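Local coordinates for uncharacterized protein (Bacillus thuringiensis serovar kurstaki, PDB 4XE7), which probably polymerises into nucleotide-dependent, actin-like filaments that segregate plasmid DNA, as expected of a ParM-type bacterial cytoskeletal protein, at residues 23-28 with 33-38; 277-282 with 325-330. All coordinates share one frame; numbering follows the deposited sequence.

Contact 1: residues 23-28 with 33-38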
ATOM      1  N   LYS A  23       0.200   5.336   4.485  1.00 24.91           N
ATOM      2  CA  LYS A  23      -0.911   4.877   3.655  1.00 23.15           C
ATOM      3  C   LYS A  23      -2.226   5.259   4.299  1.00 21.30           C
ATOM      4  O   LYS A  23      -2.329   5.304   5.516  1.00 21.25           O
ATOM      5  CB  LYS A  23      -0.849   3.367   3.417  1.00 25.96           C
ATOM      6  CG  LYS A  23       0.349   2.945   2.608  1.00 22.45           C
ATOM      7  CD  LYS A  23       0.417   1.442   2.471  1.00 31.07           C
ATOM      8  CE  LYS A  23       1.258   1.041   1.253  1.00 29.67           C
ATOM      9  NZ  LYS A  23       1.276  -0.427   1.041  1.00 35.97           N
ATOM     10  N   ILE A  24      -3.217   5.563   3.468  1.00 19.47           N
ATOM     11  CA  ILE A  24      -4.561   5.840   3.955  1.00 22.11           C
ATOM     12  C   ILE A  24      -5.577   5.066   3.131  1.00 20.22           C
ATOM     13  O   ILE A  24      -5.416   4.901   1.920  1.00 18.35           O
ATOM     14  CB  ILE A  24      -4.886   7.352   3.896  1.00 21.90           C
ATOM     15  CG1 ILE A  24      -6.278   7.650   4.451  1.00 19.57           C
ATOM     16  CG2 ILE A  24      -4.819   7.872   2.462  1.00 29.14           C
ATOM     17  CD1 ILE A  24      -6.618   9.193   4.434  1.00 16.69           C
ATOM     18  N   SER A  25      -6.615   4.579   3.798  1.00 16.28           N
ATOM     19  CA  SER A  25      -7.813   4.113   3.126  1.00 22.99           C
ATOM     20  C   SER A  25      -9.006   4.874   3.700  1.00 24.50           C
ATOM     21  O   SER A  25      -9.149   4.961   4.915  1.00 20.92           O
ATOM     22  CB  SER A  25      -7.993   2.601   3.301  1.00 23.66           C
ATOM     23  OG  SER A  25      -7.042   1.883   2.534  1.00 24.20           O
ATOM     24  N   PHE A  26      -9.859   5.440   2.853  1.00 21.06           N
ATOM     25  CA  PHE A  26     -11.007   6.170   3.391  1.00 18.14           C
ATOM     26  C   PHE A  26     -12.244   5.931   2.554  1.00 18.16           C
ATOM     27  O   PHE A  26     -12.168   5.381   1.455  1.00 20.88           O
ATOM     28  CB  PHE A  26     -10.712   7.676   3.477  1.00 19.27           C
ATOM     29  CG  PHE A  26     -10.506   8.336   2.140  1.00 19.33           C
ATOM     30  CD1 PHE A  26     -11.520   9.076   1.546  1.00 31.62           C
ATOM     31  CD2 PHE A  26      -9.298   8.211   1.473  1.00 21.22           C
ATOM     32  CE1 PHE A  26     -11.334   9.695   0.304  1.00 20.87           C
ATOM     33  CE2 PHE A  26      -9.108   8.820   0.227  1.00 20.57           C
ATOM     34  CZ  PHE A  26     -10.126   9.561  -0.347  1.00 23.66           C
ATOM     35  N   LEU A  27     -13.396   6.332   3.074  1.00 23.86           N
ATOM     36  CA  LEU A  27     -14.620   6.219   2.296  1.00 19.87           C
ATOM     37  C   LEU A  27     -14.853   7.520   1.544  1.00 20.26           C
ATOM     38  O   LEU A  27     -14.884   8.603   2.132  1.00 19.25           O
ATOM     39  CB  LEU A  27     -15.807   5.871   3.189  1.00 19.89           C
ATOM     40  CG  LEU A  27     -15.683   4.478   3.822  1.00 30.16           C
ATOM     41  CD1 LEU A  27     -16.858   4.185   4.759  1.00 31.99           C
ATOM     42  CD2 LEU A  27     -15.585   3.396   2.718  1.00 21.59           C
ATOM     43  N   ASN A  28     -14.977   7.420   0.224  1.00 19.02           N
ATOM     44  CA  ASN A  28     -15.118   8.621  -0.572  1.00 21.75           C
ATOM     45  C   ASN A  28     -16.599   8.981  -0.658  1.00 18.82           C
ATOM     46  O   ASN A  28     -17.413   8.471   0.122  1.00 17.99           O
ATOM     47  CB  ASN A  28     -14.475   8.443  -1.955  1.00 26.11           C
ATOM     48  CG  ASN A  28     -15.089   7.296  -2.762  1.00 27.08           C
ATOM     49  OD1 ASN A  28     -16.213   6.855  -2.500  1.00 21.26           O
ATOM     50  ND2 ASN A  28     -14.347   6.824  -3.767  1.00 23.32           N
ATOM     51  N   ILE A  33     -14.212   2.435  -0.788  1.00 17.93           N
ATOM     52  CA  ILE A  33     -12.886   2.575  -0.187  1.00 21.44           C
ATOM     53  C   ILE A  33     -11.922   3.146  -1.209  1.00 23.26           C
ATOM     54  O   ILE A  33     -11.768   2.584  -2.280  1.00 22.72           O
ATOM     55  CB  ILE A  33     -12.343   1.222   0.339  1.00 19.45           C
ATOM     56  CG1 ILE A  33     -13.319   0.653   1.371  1.00 22.46           C
ATOM     57  CG2 ILE A  33     -10.925   1.400   0.946  1.00 21.90           C
ATOM     58  CD1 ILE A  33     -12.935  -0.690   1.921  1.00 23.52           C
ATOM     59  N   GLU A  34     -11.295   4.268  -0.870  1.00 20.57           N
ATOM     60  CA  GLU A  34     -10.294   4.912  -1.715  1.00 24.79           C
ATOM     61  C   GLU A  34      -8.950   4.956  -0.969  1.00 28.70           C
ATOM     62  O   GLU A  34      -8.903   5.275   0.215  1.00 21.92           O
ATOM     63  CB  GLU A  34     -10.768   6.322  -2.100  1.00 19.84           C
ATOM     64  CG  GLU A  34      -9.941   7.007  -3.157  1.00 27.93           C
ATOM     65  CD  GLU A  34     -10.689   8.158  -3.826  1.00 29.69           C
ATOM     66  OE1 GLU A  34     -11.886   7.987  -4.132  1.00 27.99           O
ATOM     67  OE2 GLU A  34     -10.091   9.238  -4.019  1.00 30.57           O
ATOM     68  N   SER A  35      -7.865   4.614  -1.651  1.00 20.50           N
ATOM     69  CA  SER A  35      -6.556   4.515  -1.000  1.00 21.17           C
ATOM     70  C   SER A  35      -5.448   5.157  -1.805  1.00 26.63           C
ATOM     71  O   SER A  35      -5.454   5.119  -3.053  1.00 20.63           O
ATOM     72  CB  SER A  35      -6.177   3.055  -0.751  1.00 16.91           C
ATOM     73  OG  SER A  35      -7.114   2.425   0.094  1.00 23.32           O
ATOM     74  N   PHE A  36      -4.498   5.747  -1.081  1.00 23.50           N
ATOM     75  CA  PHE A  36      -3.230   6.166  -1.669  1.00 21.86           C
ATOM     76  C   PHE A  36      -2.120   6.120  -0.619  1.00 29.20           C
ATOM     77  O   PHE A  36      -2.375   5.925   0.579  1.00 20.23           O
ATOM     78  CB  PHE A  36      -3.336   7.562  -2.289  1.00 26.84           C
ATOM     79  CG  PHE A  36      -3.720   8.648  -1.315  1.00 24.49           C
ATOM     80  CD1 PHE A  36      -5.051   9.010  -1.151  1.00 18.16           C
ATOM     81  CD2 PHE A  36      -2.747   9.317  -0.576  1.00 21.82           C
ATOM     82  CE1 PHE A  36      -5.410  10.013  -0.261  1.00 24.98           C
ATOM     83  CE2 PHE A  36      -3.094  10.340   0.307  1.00 17.19           C
ATOM     84  CZ  PHE A  36      -4.434  10.671   0.474  1.00 23.63           C
ATOM     85  N   ALA A  37      -0.889   6.283  -1.086  1.00 26.91           N
ATOM     86  CA  ALA A  37       0.289   6.243  -0.239  1.00 25.34           C
ATOM     87  C   ALA A  37       1.116   7.510  -0.430  1.00 28.46           C
ATOM     88  O   ALA A  37       1.316   7.971  -1.552  1.00 30.18           O
ATOM     89  CB  ALA A  37       1.125   5.037  -0.554  1.00 18.56           C
ATOM     90  N   ILE A  38       1.603   8.063   0.669  1.00 22.74           N
ATOM     91  CA  ILE A  38       2.535   9.181   0.598  1.00 22.87           C
ATOM     92  C   ILE A  38       3.868   8.719   1.160  1.00 21.99           C
ATOM     93  O   ILE A  38       3.942   8.311   2.317  1.00 25.67           O
ATOM     94  CB  ILE A  38       2.017  10.407   1.376  1.00 26.67           C
ATOM     95  CG1 ILE A  38       0.666  10.857   0.806  1.00 23.89           C
ATOM     96  CG2 ILE A  38       3.019  11.557   1.294  1.00 23.78           C
ATOM     97  CD1 ILE A  38       0.078  12.131   1.460  1.00 24.71           C
TER

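Contact 2: residues 277-282 with 325-330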
ATOM      1  N   GLU A 277      15.276 -12.633 -25.848  1.00 22.95           N
ATOM      2  CA  GLU A 277      15.862 -13.700 -26.637  1.00 24.84           C
ATOM      3  C   GLU A 277      14.908 -14.101 -27.757  1.00 25.10           C
ATOM      4  O   GLU A 277      15.323 -14.352 -28.891  1.00 21.36           O
ATOM      5  CB  GLU A 277      16.191 -14.886 -25.724  1.00 40.36           C
ATOM      6  CG  GLU A 277      16.865 -16.063 -26.397  1.00 60.48           C
ATOM      7  CD  GLU A 277      17.252 -17.152 -25.399  1.00 63.52           C
ATOM      8  OE1 GLU A 277      17.146 -16.910 -24.175  1.00 54.03           O
ATOM      9  OE2 GLU A 277      17.660 -18.247 -25.845  1.00 68.25           O
ATOM     10  N   ARG A 278      13.616 -14.112 -27.448  1.00 20.92           N
ATOM     11  CA  ARG A 278      12.620 -14.492 -28.443  1.00 22.60           C
ATOM     12  C   ARG A 278      12.372 -13.443 -29.515  1.00 20.31           C
ATOM     13  O   ARG A 278      12.229 -13.789 -30.679  1.00 24.13           O
ATOM     14  CB  ARG A 278      11.316 -14.845 -27.760  1.00 32.85           C
ATOM     15  CG  ARG A 278      11.269 -16.323 -27.534  1.00 52.67           C
ATOM     16  CD  ARG A 278      10.600 -17.043 -28.678  1.00 45.58           C
ATOM     17  NE  ARG A 278       9.177 -16.958 -28.456  1.00 44.26           N
ATOM     18  CZ  ARG A 278       8.546 -17.669 -27.536  1.00 27.44           C
ATOM     19  NH1 ARG A 278       9.218 -18.541 -26.795  1.00 27.74           N
ATOM     20  NH2 ARG A 278       7.241 -17.518 -27.371  1.00 30.26           N
ATOM     21  N   PHE A 279      12.333 -12.169 -29.139  1.00 16.24           N
ATOM     22  CA  PHE A 279      12.259 -11.117 -30.141  1.00 22.43           C
ATOM     23  C   PHE A 279      13.460 -11.190 -31.075  1.00 21.37           C
ATOM     24  O   PHE A 279      13.321 -10.961 -32.272  1.00 27.01           O
ATOM     25  CB  PHE A 279      12.173  -9.727 -29.496  1.00 15.61           C
ATOM     26  CG  PHE A 279      10.763  -9.294 -29.203  1.00 22.47           C
ATOM     27  CD1 PHE A 279      10.030  -8.596 -30.151  1.00 23.93           C
ATOM     28  CD2 PHE A 279      10.165  -9.592 -27.983  1.00 23.91           C
ATOM     29  CE1 PHE A 279       8.725  -8.191 -29.893  1.00 25.19           C
ATOM     30  CE2 PHE A 279       8.857  -9.190 -27.715  1.00 22.00           C
ATOM     31  CZ  PHE A 279       8.134  -8.489 -28.681  1.00 22.43           C
ATOM     32  N   MET A 280      14.625 -11.547 -30.546  1.00 19.28           N
ATOM     33  CA  MET A 280      15.815 -11.622 -31.390  1.00 21.41           C
ATOM     34  C   MET A 280      15.810 -12.862 -32.290  1.00 25.52           C
ATOM     35  O   MET A 280      16.755 -13.082 -33.045  1.00 36.73           O
ATOM     36  CB  MET A 280      17.093 -11.570 -30.537  1.00 16.80           C
ATOM     37  CG  MET A 280      17.278 -10.213 -29.762  1.00 27.29           C
ATOM     38  SD  MET A 280      17.198  -8.707 -30.804  1.00 16.85           S
ATOM     39  CE  MET A 280      17.257  -7.397 -29.603  1.00 90.00           C
ATOM     40  N   GLU A 281      14.740 -13.654 -32.250  1.00 21.40           N
ATOM     41  CA  GLU A 281      14.555 -14.705 -33.253  1.00 25.14           C
ATOM     42  C   GLU A 281      13.778 -14.144 -34.446  1.00 34.31           C
ATOM     43  O   GLU A 281      13.831 -14.688 -35.548  1.00 29.39           O
ATOM     44  CB  GLU A 281      13.824 -15.928 -32.669  1.00 26.66           C
ATOM     45  CG  GLU A 281      14.558 -16.601 -31.493  1.00 31.24           C
ATOM     46  CD  GLU A 281      13.705 -17.658 -30.787  1.00 47.87           C
ATOM     47  OE1 GLU A 281      12.585 -17.934 -31.264  1.00 50.87           O
ATOM     48  OE2 GLU A 281      14.146 -18.209 -29.750  1.00 53.60           O
ATOM     49  N   ASN A 282      13.058 -13.052 -34.206  1.00 26.72           N
ATOM     50  CA  ASN A 282      12.303 -12.354 -35.239  1.00 28.70           C
ATOM     51  C   ASN A 282      13.232 -11.649 -36.228  1.00 31.65           C
ATOM     52  O   ASN A 282      14.219 -11.026 -35.834  1.00 27.64           O
ATOM     53  CB  ASN A 282      11.346 -11.355 -34.584  1.00 27.44           C
ATOM     54  CG  ASN A 282      10.360 -10.744 -35.562  1.00 31.57           C
ATOM     55  OD1 ASN A 282      10.746 -10.107 -36.526  1.00 28.82           O
ATOM     56  ND2 ASN A 282       9.074 -10.921 -35.290  1.00 25.59           N
ATOM     57  N   PHE A 325      -0.096 -13.474 -23.093  1.00 26.56           N
ATOM     58  CA  PHE A 325       0.828 -12.371 -22.866  1.00 22.55           C
ATOM     59  C   PHE A 325       1.500 -11.976 -24.191  1.00 23.88           C
ATOM     60  O   PHE A 325       2.335 -12.702 -24.749  1.00 28.00           O
ATOM     61  CB  PHE A 325       1.842 -12.735 -21.797  1.00 15.91           C
ATOM     62  CG  PHE A 325       1.207 -13.111 -20.495  1.00 22.60           C
ATOM     63  CD1 PHE A 325       0.877 -12.140 -19.557  1.00 23.85           C
ATOM     64  CD2 PHE A 325       0.879 -14.433 -20.230  1.00 20.15           C
ATOM     65  CE1 PHE A 325       0.267 -12.486 -18.368  1.00 20.72           C
ATOM     66  CE2 PHE A 325       0.272 -14.788 -19.023  1.00 24.68           C
ATOM     67  CZ  PHE A 325      -0.033 -13.823 -18.097  1.00 22.55           C
ATOM     68  N   SER A 326       1.097 -10.823 -24.697  1.00 17.47           N
ATOM     69  CA  SER A 326       1.577 -10.335 -25.978  1.00 23.20           C
ATOM     70  C   SER A 326       2.337  -9.042 -25.784  1.00 26.31           C
ATOM     71  O   SER A 326       1.793  -8.061 -25.280  1.00 29.03           O
ATOM     72  CB  SER A 326       0.414 -10.132 -26.947  1.00 26.03           C
ATOM     73  OG  SER A 326       0.767  -9.227 -27.974  1.00 39.51           O
ATOM     74  N   VAL A 327       3.602  -9.052 -26.177  1.00 22.08           N
ATOM     75  CA  VAL A 327       4.469  -7.894 -26.010  1.00 24.88           C
ATOM     76  C   VAL A 327       4.615  -7.152 -27.329  1.00 28.99           C
ATOM     77  O   VAL A 327       4.800  -7.781 -28.375  1.00 23.65           O
ATOM     78  CB  VAL A 327       5.852  -8.326 -25.502  1.00 25.76           C
ATOM     79  CG1 VAL A 327       6.816  -7.158 -25.494  1.00 22.67           C
ATOM     80  CG2 VAL A 327       5.725  -8.956 -24.118  1.00 23.12           C
ATOM     81  N   LYS A 328       4.505  -5.822 -27.291  1.00 16.15           N
ATOM     82  CA  LYS A 328       4.796  -5.024 -28.470  1.00 22.17           C
ATOM     83  C   LYS A 328       6.099  -4.276 -28.234  1.00 25.60           C
ATOM     84  O   LYS A 328       6.224  -3.535 -27.265  1.00 30.83           O
ATOM     85  CB  LYS A 328       3.666  -4.042 -28.786  1.00 32.75           C
ATOM     86  CG  LYS A 328       3.776  -3.453 -30.188  1.00 46.30           C
ATOM     87  CD  LYS A 328       2.671  -2.444 -30.511  1.00 63.42           C
ATOM     88  CE  LYS A 328       3.029  -1.026 -30.063  1.00 70.36           C
ATOM     89  NZ  LYS A 328       2.107   0.009 -30.625  1.00 71.63           N
ATOM     90  N   TRP A 329       7.074  -4.515 -29.102  1.00 28.62           N
ATOM     91  CA  TRP A 329       8.351  -3.817 -29.063  1.00 32.51           C
ATOM     92  C   TRP A 329       8.453  -2.991 -30.352  1.00 25.25           C
ATOM     93  O   TRP A 329       8.675  -3.527 -31.447  1.00 22.60           O
ATOM     94  CB  TRP A 329       9.514  -4.811 -28.921  1.00 27.62           C
ATOM     95  CG  TRP A 329      10.825  -4.174 -28.586  1.00 23.08           C
ATOM     96  CD1 TRP A 329      11.048  -2.863 -28.294  1.00 23.86           C
ATOM     97  CD2 TRP A 329      12.097  -4.825 -28.510  1.00 26.58           C
ATOM     98  NE1 TRP A 329      12.381  -2.653 -28.030  1.00 16.73           N
ATOM     99  CE2 TRP A 329      13.048  -3.838 -28.170  1.00 22.33           C
ATOM    100  CE3 TRP A 329      12.529  -6.144 -28.699  1.00 24.11           C
ATOM    101  CZ2 TRP A 329      14.409  -4.130 -28.011  1.00 30.44           C
ATOM    102  CZ3 TRP A 329      13.885  -6.429 -28.556  1.00 25.13           C
ATOM    103  CH2 TRP A 329      14.804  -5.426 -28.207  1.00 28.05           C
ATOM    104  N   GLY A 330       8.253  -1.684 -30.228  1.00 35.74           N
ATOM    105  CA  GLY A 330       8.058  -0.859 -31.406  1.00 36.39           C
ATOM    106  C   GLY A 330       6.849  -1.424 -32.125  1.00 30.13           C
ATOM    107  O   GLY A 330       5.852  -1.737 -31.482  1.00 31.81           O
TER

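Contact 1: residues 23-28 with 33-38
Ile-24 and Phe-36 lie side by side on one face of the antiparallel beta hairpin formed by strands 21-27 and 33-45, next to the edge strand 13-17 of the large mixed sheet of this actin-like fold. The methyl CG2 of Ile-24 sits over the centre of the Phe-36 ring, 3.5 Å from the ring centroid and 13° off its normal, a well-centred CH-pi contact. Ile-24 puts CG1 anti to its backbone N (chi1 -178°), which leaves CG2 as the branch directed at the ring. Phe-26 continues this apolar face: its CE2 lies 3.9 Å from CE1 of Phe-36, and CB of Glu-34 rests over one face of the Phe-26 ring, offset toward the rim. Helix 123-140 packs on the same face, with Ala-137 against Ile-24 and Phe-26 and Val-136 against Phe-36.

The backbone beneath these side chains is closely paired. Ile-24 with Phe-36 and Phe-26 with Glu-34 are hydrogen-bonded pairs; the bond from Glu-34 N to Phe-26 O is 2.7 Å long, whereas that from Phe-36 N to Ile-24 O is longer and more bent. On the other face, beneath helix 402-418, Leu-27 CD2 packs 3.8 Å from Ile-33 CG1, Ser-25 OG and Ser-35 OG form a short hydrogen bond of 2.5 Å, and Ser-25 OG also bonds to Ser-404, tying hairpin to helix.

On the Phe-26 and Glu-34 face, the end near the turn is polar. The Glu-34 carboxylate is shared: OE2 makes a salt bridge with Arg-140, while OE1 accepts from Asn-28, whose OD1 bonds to Asn-32 N within the turn. With both ends of the amide engaged, its rotation should be fixed. Asn-28 ND2 meets Glu-34 OE1 at 2.7 Å, with the oxygen in the amide plane and the N-H...O angle nearly straight at 175°.

Contact 2: residues 277-282 with 325-330
Phe-279, in the last turn of helix 265-279, drives its ring between Val-327 and Trp-329 of strand 326-329, and the close packing is concentrated around that ring. Its outer edge meets the strand: CE2 is 3.6 Å from Val-327 CG1, and CZ is 3.4 Å from the backbone O of Val-327, which lies near the ring plane. Trp-329 forms an offset edge-to-face pair with it, the indole edge turned to the phenyl face, with planes at 82° and the centroids of the Phe-279 ring and the six-membered ring of Trp-329 5.5 Å apart. Trp-329 CE3 approaches Phe-279 CG at 3.6 Å, while Trp-329 CB makes an off-centre CH-pi contact with the same ring. Leu-285 of helix 283-289 and Val-332 of strand 332-335 also touch Phe-279.

Met-280 adds a close but small contact: bent at chi2 (-54°), it brings only its terminal methyl to the strand, CE lying 3.4 Å from Trp-329 CH2 at the indole edge. Here the contact nears solvent, for Met-280 and Trp-329 are both partly exposed. On the strand, Val-327 and Trp-329 point toward the helix, but the intervening Lys-328 points away and is exposed.

Without a polar bond between the two segments, their association rests on shape and dispersion, with the aromatic edge and the ring-plane carbonyl adding a probably modest electrostatic preference for this geometry.

Contact 1 lies in the large mixed sheet, its centre about 9 Å from the chain centre, whereas contact 2 lies toward the periphery, its centre about 32 Å from the chain centre. The two contact centres are about 38 Å apart, and they share no secondary-structure element. Contact 1 joins strands adjacent in sequence and buries 575 Å², against 241 Å² where contact 2 brings a helix end to a small two-stranded sheet after an intervening run of 42 residues. Both use aromatic side chains, but a ladder of backbone hydrogen bonds sets the register of contact 1. Contact 2 depends on side-chain fit. Both are partly buried, with five of eleven touching residues buried in contact 1 and two of four in contact 2.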